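Secreted effector protein SopD (Salmonella typhimurium, PDB 5CPC) alters host cell physiology as a secreted effector, cooperating with SopB in membrane fission and macropinosome formation during invasion and contributing to replication in macrophages. Local coordinates at residues E137-C151 with M245-Y257. Residues are numbered along the deposited sequence; the frame is centred on the assembly and turned at random.
Sequences ESMSREERQLFLQIC and MMHPCISYLLHSY
His247 reaches across to the chain leading into helix 141-160; one ring nitrogen caps its own helix while the other crosses to the second segment. ND1 accepts from Cys249 N at 3.0 Å, an N-cap, while NE2-H is shared, at the ring edge, by weak bonds to Ser138 O (2.9 Å) and Glu137 O. The imidazole meets these carbonyls because chi1 of -165° swings the ring away from the backbone N. Met139 lies over one face of the ring, its SD 4.3 Å from the His247 centroid, and Pro248 CD covers the opposite face. Glu143, whose OE1 accepts from Ser140 N in a capping box, crosses His247 at about a right angle, its carboxylate near CB and CD2 and turned 81° from the ring plane.

Beyond the caps, helix segments 141-151 and 248-256 run almost parallel, 13° apart, and Ile250 fits as a knob into a hole formed by Glu143, Leu146, Phe147 and Ile150; its extended CG1 branch brings CD1 to 3.8 Å from Leu146 CD2. Leu253 puts CD2 over a face of the Phe147 ring and 3.6 Å from Ile150 CG2, the Leu253 and Ile150 side chains lying alongside each other and pointing opposite ways. This largely buried pairing lies near the centre of the chain: helix 124-127 flanks Met139, Phe147 and Cys151, helix 180-190 covers Leu146, and helix 264-283 packs on Pro248 and Ser251 of helix 248-256, which follows strand 240-245.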
ATOM      1  N   GLU A 137       5.036  -9.933  -9.461  1.00 63.30           N
ATOM      2  CA  GLU A 137       5.588 -10.958  -8.558  1.00 62.86           C
ATOM      3  C   GLU A 137       4.525 -11.502  -7.584  1.00 61.98           C
ATOM      4  O   GLU A 137       3.678 -10.766  -7.119  1.00 60.57           O
ATOM      5  CB  GLU A 137       6.769 -10.392  -7.749  1.00 61.56           C
ATOM      6  CG  GLU A 137       8.073 -10.076  -8.533  1.00 64.65           C
ATOM      7  CD  GLU A 137       8.616 -11.235  -9.372  1.00 68.14           C
ATOM      8  OE1 GLU A 137       9.117 -10.977 -10.490  1.00 68.59           O
ATOM      9  OE2 GLU A 137       8.541 -12.400  -8.926  1.00 72.07           O
ATOM     10  N   SER A 138       4.556 -12.769  -7.219  1.00 62.97           N
ATOM     11  CA  SER A 138       3.440 -13.228  -6.380  1.00 63.45           C
ATOM     12  C   SER A 138       3.535 -12.789  -4.914  1.00 61.50           C
ATOM     13  O   SER A 138       4.621 -12.484  -4.418  1.00 60.96           O
ATOM     14  CB  SER A 138       3.084 -14.716  -6.599  1.00 65.56           C
ATOM     15  OG  SER A 138       3.835 -15.576  -5.769  1.00 68.24           O
ATOM     16  N   MET A 139       2.392 -12.633  -4.246  1.00 60.49           N
ATOM     17  CA  MET A 139       2.403 -12.274  -2.807  1.00 58.81           C
ATOM     18  C   MET A 139       2.016 -13.400  -1.871  1.00 58.13           C
ATOM     19  O   MET A 139       1.174 -14.229  -2.189  1.00 56.98           O
ATOM     20  CB  MET A 139       1.587 -11.005  -2.455  1.00 58.34           C
ATOM     21  CG  MET A 139       0.722 -10.433  -3.494  1.00 59.58           C
ATOM     22  SD  MET A 139       0.312  -8.645  -3.292  1.00 57.39           S
ATOM     23  CE  MET A 139      -0.339  -8.419  -4.963  1.00 54.82           C
ATOM     24  N   SER A 140       2.621 -13.416  -0.696  1.00 56.51           N
ATOM     25  CA  SER A 140       2.131 -14.349   0.315  1.00 57.76           C
ATOM     26  C   SER A 140       0.670 -13.979   0.663  1.00 57.21           C
ATOM     27  O   SER A 140       0.224 -12.865   0.337  1.00 55.29           O
ATOM     28  CB  SER A 140       3.003 -14.278   1.563  1.00 56.59           C
ATOM     29  OG  SER A 140       3.015 -12.957   2.048  1.00 57.67           O
ATOM     30  N   ARG A 141      -0.026 -14.881   1.356  1.00 57.73           N
ATOM     31  CA  ARG A 141      -1.349 -14.615   1.914  1.00 59.26           C
ATOM     32  C   ARG A 141      -1.389 -13.367   2.815  1.00 58.30           C
ATOM     33  O   ARG A 141      -2.262 -12.523   2.635  1.00 58.01           O
ATOM     34  CB  ARG A 141      -1.955 -15.864   2.574  1.00 60.96           C
ATOM     35  CG  ARG A 141      -3.438 -16.112   2.164  1.00 66.46           C
ATOM     36  CD  ARG A 141      -3.699 -17.449   1.418  1.00 74.52           C
ATOM     37  NE  ARG A 141      -5.120 -17.709   1.058  1.00 79.04           N
ATOM     38  CZ  ARG A 141      -6.166 -16.935   1.400  1.00 80.30           C
ATOM     39  NH1 ARG A 141      -6.018 -15.835   2.136  1.00 77.54           N
ATOM     40  NH2 ARG A 141      -7.386 -17.250   0.998  1.00 83.30           N
ATOM     41  N   GLU A 142      -0.427 -13.196   3.725  1.00 56.93           N
ATOM     42  CA  GLU A 142      -0.256 -11.909   4.482  1.00 55.60           C
ATOM     43  C   GLU A 142      -0.263 -10.639   3.621  1.00 54.03           C
ATOM     44  O   GLU A 142      -0.859  -9.609   3.994  1.00 53.08           O
ATOM     45  CB  GLU A 142       1.099 -11.932   5.369  1.00 54.42           C
ATOM     46  N   GLU A 143       0.465 -10.714   2.500  1.00 53.30           N
ATOM     47  CA  GLU A 143       0.865  -9.536   1.707  1.00 51.73           C
ATOM     48  C   GLU A 143      -0.312  -9.062   0.870  1.00 51.25           C
ATOM     49  O   GLU A 143      -0.589  -7.848   0.738  1.00 51.39           O
ATOM     50  CB  GLU A 143       2.014  -9.872   0.776  1.00 50.33           C
ATOM     51  CG  GLU A 143       3.354  -9.917   1.485  1.00 52.04           C
ATOM     52  CD  GLU A 143       4.448 -10.533   0.594  1.00 51.91           C
ATOM     53  OE1 GLU A 143       4.135 -11.467  -0.193  1.00 45.99           O
ATOM     54  OE2 GLU A 143       5.614 -10.070   0.688  1.00 50.99           O
ATOM     55  N   ARG A 144      -0.978 -10.049   0.313  1.00 51.75           N
ATOM     56  CA  ARG A 144      -2.261  -9.891  -0.303  1.00 52.78           C
ATOM     57  C   ARG A 144      -3.320  -9.224   0.574  1.00 53.23           C
ATOM     58  O   ARG A 144      -3.862  -8.249   0.145  1.00 53.54           O
ATOM     59  CB  ARG A 144      -2.759 -11.211  -0.704  1.00 52.95           C
ATOM     60  CG  ARG A 144      -4.095 -11.118  -1.329  1.00 54.53           C
ATOM     61  CD  ARG A 144      -4.202 -12.370  -1.969  1.00 55.49           C
ATOM     62  NE  ARG A 144      -5.307 -13.137  -1.469  1.00 59.34           N
ATOM     63  CZ  ARG A 144      -5.372 -14.434  -1.703  1.00 54.71           C
ATOM     64  NH1 ARG A 144      -6.411 -15.119  -1.304  1.00 54.47           N
ATOM     65  NH2 ARG A 144      -4.374 -14.995  -2.364  1.00 54.56           N
ATOM     66  N   GLN A 145      -3.626  -9.760   1.761  1.00 54.31           N
ATOM     67  CA  GLN A 145      -4.466  -9.040   2.723  1.00 55.75           C
ATOM     68  C   GLN A 145      -4.039  -7.616   3.015  1.00 53.87           C
ATOM     69  O   GLN A 145      -4.895  -6.744   3.089  1.00 55.29           O
ATOM     70  CB  GLN A 145      -4.683  -9.802   4.047  1.00 57.98           C
ATOM     71  CG  GLN A 145      -5.618  -9.064   5.080  1.00 61.86           C
ATOM     72  CD  GLN A 145      -5.337  -9.534   6.504  1.00 70.55           C
ATOM     73  OE1 GLN A 145      -4.658  -8.837   7.282  1.00 72.75           O
ATOM     74  NE2 GLN A 145      -5.833 -10.745   6.851  1.00 71.48           N
ATOM     75  N   LEU A 146      -2.753  -7.336   3.180  1.00 51.68           N
ATOM     76  CA  LEU A 146      -2.354  -5.945   3.297  1.00 49.09           C
ATOM     77  C   LEU A 146      -2.632  -5.086   2.031  1.00 48.02           C
ATOM     78  O   LEU A 146      -3.009  -3.907   2.136  1.00 47.00           O
ATOM     79  CB  LEU A 146      -0.872  -5.820   3.725  1.00 48.49           C
ATOM     80  CG  LEU A 146      -0.318  -4.404   3.756  1.00 46.75           C
ATOM     81  CD1 LEU A 146      -0.995  -3.663   4.896  1.00 49.76           C
ATOM     82  CD2 LEU A 146       1.227  -4.361   3.985  1.00 44.36           C
ATOM     83  N   PHE A 147      -2.346  -5.657   0.865  1.00 47.02           N
ATOM     84  CA  PHE A 147      -2.509  -4.998  -0.463  1.00 46.73           C
ATOM     85  C   PHE A 147      -3.959  -4.601  -0.585  1.00 46.32           C
ATOM     86  O   PHE A 147      -4.286  -3.525  -1.069  1.00 46.23           O
ATOM     87  CB  PHE A 147      -2.186  -6.028  -1.568  1.00 47.20           C
ATOM     88  CG  PHE A 147      -2.415  -5.546  -2.988  1.00 47.26           C
ATOM     89  CD1 PHE A 147      -1.455  -4.834  -3.651  1.00 47.27           C
ATOM     90  CD2 PHE A 147      -3.611  -5.838  -3.659  1.00 48.56           C
ATOM     91  CE1 PHE A 147      -1.675  -4.385  -4.943  1.00 49.68           C
ATOM     92  CE2 PHE A 147      -3.836  -5.396  -4.932  1.00 46.46           C
ATOM     93  CZ  PHE A 147      -2.868  -4.680  -5.587  1.00 47.92           C
ATOM     94  N   LEU A 148      -4.822  -5.492  -0.131  1.00 46.01           N
ATOM     95  CA  LEU A 148      -6.250  -5.315  -0.311  1.00 46.76           C
ATOM     96  C   LEU A 148      -6.734  -4.209   0.646  1.00 46.29           C
ATOM     97  O   LEU A 148      -7.679  -3.489   0.341  1.00 46.03           O
ATOM     98  CB  LEU A 148      -6.934  -6.642   0.026  1.00 45.42           C
ATOM     99  CG  LEU A 148      -7.802  -7.353  -1.008  1.00 49.20           C
ATOM    100  CD1 LEU A 148      -7.671  -6.970  -2.570  1.00 44.20           C
ATOM    101  CD2 LEU A 148      -7.747  -8.891  -0.780  1.00 43.87           C
ATOM    102  N   GLN A 149      -6.100  -4.120   1.812  1.00 45.98           N
ATOM    103  CA  GLN A 149      -6.459  -3.138   2.852  1.00 47.63           C
ATOM    104  C   GLN A 149      -6.132  -1.748   2.334  1.00 46.29           C
ATOM    105  O   GLN A 149      -6.908  -0.806   2.567  1.00 47.21           O
ATOM    106  CB  GLN A 149      -5.737  -3.343   4.181  1.00 47.39           C
ATOM    107  CG  GLN A 149      -6.185  -4.548   5.024  1.00 54.19           C
ATOM    108  CD  GLN A 149      -5.370  -4.615   6.312  1.00 60.01           C
ATOM    109  OE1 GLN A 149      -5.582  -3.823   7.240  1.00 64.17           O
ATOM    110  NE2 GLN A 149      -4.394  -5.496   6.343  1.00 60.71           N
ATOM    111  N   ILE A 150      -5.036  -1.659   1.585  1.00 43.74           N
ATOM    112  CA  ILE A 150      -4.613  -0.387   1.034  1.00 43.69           C
ATOM    113  C   ILE A 150      -5.582  -0.037  -0.089  1.00 44.17           C
ATOM    114  O   ILE A 150      -5.906   1.132  -0.264  1.00 44.72           O
ATOM    115  CB  ILE A 150      -3.154  -0.462   0.506  1.00 42.84           C
ATOM    116  CG1 ILE A 150      -2.175  -0.651   1.695  1.00 43.11           C
ATOM    117  CG2 ILE A 150      -2.756   0.764  -0.379  1.00 39.91           C
ATOM    118  CD1 ILE A 150      -0.873  -1.389   1.288  1.00 43.05           C
ATOM    119  N   CYS A 151      -5.982  -1.044  -0.859  1.00 42.53           N
ATOM    120  CA  CYS A 151      -7.006  -0.888  -1.879  1.00 43.54           C
ATOM    121  C   CYS A 151      -8.269  -0.292  -1.268  1.00 42.76           C
ATOM    122  O   CYS A 151      -8.781   0.630  -1.839  1.00 44.27           O
ATOM    123  CB  CYS A 151      -7.298  -2.212  -2.640  1.00 42.09           C
ATOM    124  SG  CYS A 151      -5.985  -2.603  -3.856  1.00 44.18           S
ATOM    125  N   MET A 245      11.988  -7.691   2.370  1.00 43.51           N
ATOM    126  CA  MET A 245      11.681  -6.512   1.612  1.00 44.90           C
ATOM    127  C   MET A 245      10.168  -6.325   1.328  1.00 45.08           C
ATOM    128  O   MET A 245       9.458  -7.270   1.070  1.00 46.59           O
ATOM    129  CB  MET A 245      12.460  -6.481   0.318  1.00 44.63           C
ATOM    130  CG  MET A 245      12.323  -5.100  -0.382  1.00 51.83           C
ATOM    131  SD  MET A 245      13.350  -4.857  -1.846  1.00 56.01           S
ATOM    132  CE  MET A 245      13.553  -6.573  -2.250  1.00 58.95           C
ATOM    133  N   MET A 246       9.720  -5.085   1.370  1.00 45.02           N
ATOM    134  CA  MET A 246       8.361  -4.753   1.056  1.00 45.05           C
ATOM    135  C   MET A 246       8.088  -5.273  -0.388  1.00 44.55           C
ATOM    136  O   MET A 246       8.842  -4.970  -1.330  1.00 42.15           O
ATOM    137  CB  MET A 246       8.175  -3.237   1.094  1.00 44.86           C
ATOM    138  CG  MET A 246       6.689  -2.856   0.974  1.00 49.49           C
ATOM    139  SD  MET A 246       6.328  -1.108   1.032  1.00 60.49           S
ATOM    140  CE  MET A 246       6.148  -0.958   2.813  1.00 54.48           C
ATOM    141  N   HIS A 247       7.036  -6.086  -0.505  1.00 44.00           N
ATOM    142  CA  HIS A 247       6.554  -6.558  -1.787  1.00 45.46           C
ATOM    143  C   HIS A 247       6.399  -5.397  -2.766  1.00 44.34           C
ATOM    144  O   HIS A 247       5.864  -4.411  -2.394  1.00 44.61           O
ATOM    145  CB  HIS A 247       5.218  -7.279  -1.630  1.00 44.89           C
ATOM    146  CG  HIS A 247       4.861  -8.081  -2.841  1.00 47.04           C
ATOM    147  ND1 HIS A 247       4.363  -7.494  -3.994  1.00 42.91           N
ATOM    148  CD2 HIS A 247       5.007  -9.400  -3.111  1.00 44.88           C
ATOM    149  CE1 HIS A 247       4.168  -8.435  -4.904  1.00 48.24           C
ATOM    150  NE2 HIS A 247       4.539  -9.599  -4.391  1.00 49.60           N
ATOM    151  N   PRO A 248       6.934  -5.498  -3.983  1.00 45.33           N
ATOM    152  CA  PRO A 248       6.825  -4.366  -4.927  1.00 46.78           C
ATOM    153  C   PRO A 248       5.364  -3.911  -5.245  1.00 48.41           C
ATOM    154  O   PRO A 248       5.129  -2.720  -5.539  1.00 48.62           O
ATOM    155  CB  PRO A 248       7.476  -4.892  -6.230  1.00 48.08           C
ATOM    156  CG  PRO A 248       8.107  -6.254  -5.896  1.00 46.86           C
ATOM    157  CD  PRO A 248       7.596  -6.701  -4.547  1.00 45.53           C
ATOM    158  N   CYS A 249       4.381  -4.809  -5.246  1.00 49.17           N
ATOM    159  CA  CYS A 249       2.970  -4.286  -5.411  1.00 50.38           C
ATOM    160  C   CYS A 249       2.550  -3.355  -4.256  1.00 51.22           C
ATOM    161  O   CYS A 249       1.811  -2.375  -4.469  1.00 51.19           O
ATOM    162  CB  CYS A 249       1.955  -5.402  -5.554  1.00 49.98           C
ATOM    163  SG  CYS A 249       2.210  -6.323  -7.046  1.00 51.33           S
ATOM    164  N   ILE A 250       3.025  -3.654  -3.039  1.00 50.48           N
ATOM    165  CA  ILE A 250       2.610  -2.883  -1.890  1.00 50.07           C
ATOM    166  C   ILE A 250       3.356  -1.566  -1.914  1.00 51.24           C
ATOM    167  O   ILE A 250       2.741  -0.487  -1.862  1.00 50.48           O
ATOM    168  CB  ILE A 250       2.711  -3.686  -0.601  1.00 50.76           C
ATOM    169  CG1 ILE A 250       1.563  -4.718  -0.544  1.00 48.12           C
ATOM    170  CG2 ILE A 250       2.650  -2.737   0.636  1.00 49.64           C
ATOM    171  CD1 ILE A 250       1.742  -5.803   0.498  1.00 49.46           C
ATOM    172  N   SER A 251       4.673  -1.597  -2.078  1.00 51.58           N
ATOM    173  CA  SER A 251       5.332  -0.302  -2.251  1.00 52.06           C
ATOM    174  C   SER A 251       4.836   0.530  -3.467  1.00 52.19           C
ATOM    175  O   SER A 251       4.761   1.781  -3.406  1.00 52.59           O
ATOM    176  CB  SER A 251       6.872  -0.414  -2.079  1.00 53.72           C
ATOM    177  OG  SER A 251       7.526  -0.960  -3.152  1.00 60.49           O
ATOM    178  N   TYR A 252       4.467  -0.131  -4.569  1.00 50.56           N
ATOM    179  CA  TYR A 252       3.976   0.575  -5.735  1.00 49.98           C
ATOM    180  C   TYR A 252       2.680   1.270  -5.392  1.00 50.11           C
ATOM    181  O   TYR A 252       2.494   2.458  -5.707  1.00 49.42           O
ATOM    182  CB  TYR A 252       3.692  -0.394  -6.916  1.00 50.59           C
ATOM    183  CG  TYR A 252       2.750   0.182  -7.951  1.00 50.72           C
ATOM    184  CD1 TYR A 252       3.192   1.162  -8.849  1.00 49.82           C
ATOM    185  CD2 TYR A 252       1.397  -0.188  -7.991  1.00 50.90           C
ATOM    186  CE1 TYR A 252       2.331   1.741  -9.774  1.00 53.64           C
ATOM    187  CE2 TYR A 252       0.515   0.400  -8.931  1.00 53.33           C
ATOM    188  CZ  TYR A 252       1.011   1.372  -9.815  1.00 52.18           C
ATOM    189  OH  TYR A 252       0.194   1.956 -10.752  1.00 56.64           O
ATOM    190  N   LEU A 253       1.770   0.505  -4.799  1.00 48.81           N
ATOM    191  CA  LEU A 253       0.461   1.040  -4.513  1.00 50.99           C
ATOM    192  C   LEU A 253       0.491   2.159  -3.466  1.00 51.08           C
ATOM    193  O   LEU A 253      -0.291   3.145  -3.593  1.00 51.38           O
ATOM    194  CB  LEU A 253      -0.529  -0.073  -4.165  1.00 50.76           C
ATOM    195  CG  LEU A 253      -2.022   0.160  -4.122  1.00 53.66           C
ATOM    196  CD1 LEU A 253      -2.649   0.370  -5.511  1.00 57.75           C
ATOM    197  CD2 LEU A 253      -2.616  -1.023  -3.454  1.00 54.61           C
ATOM    198  N   LEU A 254       1.378   2.046  -2.463  1.00 49.36           N
ATOM    199  CA  LEU A 254       1.587   3.151  -1.502  1.00 48.79           C
ATOM    200  C   LEU A 254       2.189   4.380  -2.094  1.00 49.58           C
ATOM    201  O   LEU A 254       1.711   5.457  -1.818  1.00 51.40           O
ATOM    202  CB  LEU A 254       2.448   2.742  -0.314  1.00 46.73           C
ATOM    203  CG  LEU A 254       1.753   1.745   0.603  1.00 46.76           C
ATOM    204  CD1 LEU A 254       2.791   1.088   1.552  1.00 41.09           C
ATOM    205  CD2 LEU A 254       0.592   2.480   1.389  1.00 44.77           C
ATOM    206  N   HIS A 255       3.253   4.262  -2.893  1.00 50.83           N
ATOM    207  CA  HIS A 255       4.092   5.445  -3.210  1.00 52.09           C
ATOM    208  C   HIS A 255       4.207   5.823  -4.653  1.00 52.91           C
ATOM    209  O   HIS A 255       4.641   6.920  -4.959  1.00 54.12           O
ATOM    210  CB  HIS A 255       5.542   5.292  -2.635  1.00 51.89           C
ATOM    211  CG  HIS A 255       5.576   4.980  -1.171  1.00 49.94           C
ATOM    212  ND1 HIS A 255       5.311   5.923  -0.202  1.00 50.62           N
ATOM    213  CD2 HIS A 255       5.865   3.833  -0.507  1.00 50.27           C
ATOM    214  CE1 HIS A 255       5.403   5.360   0.996  1.00 49.08           C
ATOM    215  NE2 HIS A 255       5.733   4.092   0.837  1.00 46.54           N
ATOM    216  N   SER A 256       3.861   4.916  -5.549  1.00 54.50           N
ATOM    217  CA  SER A 256       3.974   5.202  -6.994  1.00 58.41           C
ATOM    218  C   SER A 256       2.675   5.183  -7.843  1.00 58.38           C
ATOM    219  O   SER A 256       2.640   5.700  -8.966  1.00 60.61           O
ATOM    220  CB  SER A 256       5.048   4.314  -7.596  1.00 58.40           C
ATOM    221  OG  SER A 256       6.240   4.655  -6.951  1.00 62.30           O
ATOM    222  N   TYR A 257       1.617   4.618  -7.285  1.00 57.55           N
ATOM    223  CA  TYR A 257       0.369   4.414  -8.016  1.00 58.25           C
ATOM    224  C   TYR A 257      -0.199   5.723  -8.548  1.00 59.39           C
ATOM    225  O   TYR A 257      -0.369   6.643  -7.776  1.00 59.21           O
ATOM    226  CB  TYR A 257      -0.642   3.771  -7.054  1.00 56.94           C
ATOM    227  CG  TYR A 257      -2.089   3.776  -7.500  1.00 56.92           C
ATOM    228  CD1 TYR A 257      -2.550   2.879  -8.488  1.00 55.24           C
ATOM    229  CD2 TYR A 257      -3.008   4.640  -6.910  1.00 56.48           C
ATOM    230  CE1 TYR A 257      -3.875   2.871  -8.884  1.00 50.95           C
ATOM    231  CE2 TYR A 257      -4.340   4.667  -7.326  1.00 54.33           C
ATOM    232  CZ  TYR A 257      -4.760   3.768  -8.303  1.00 52.10           C
ATOM    233  OH  TYR A 257      -6.067   3.756  -8.657  1.00 49.49           O
TER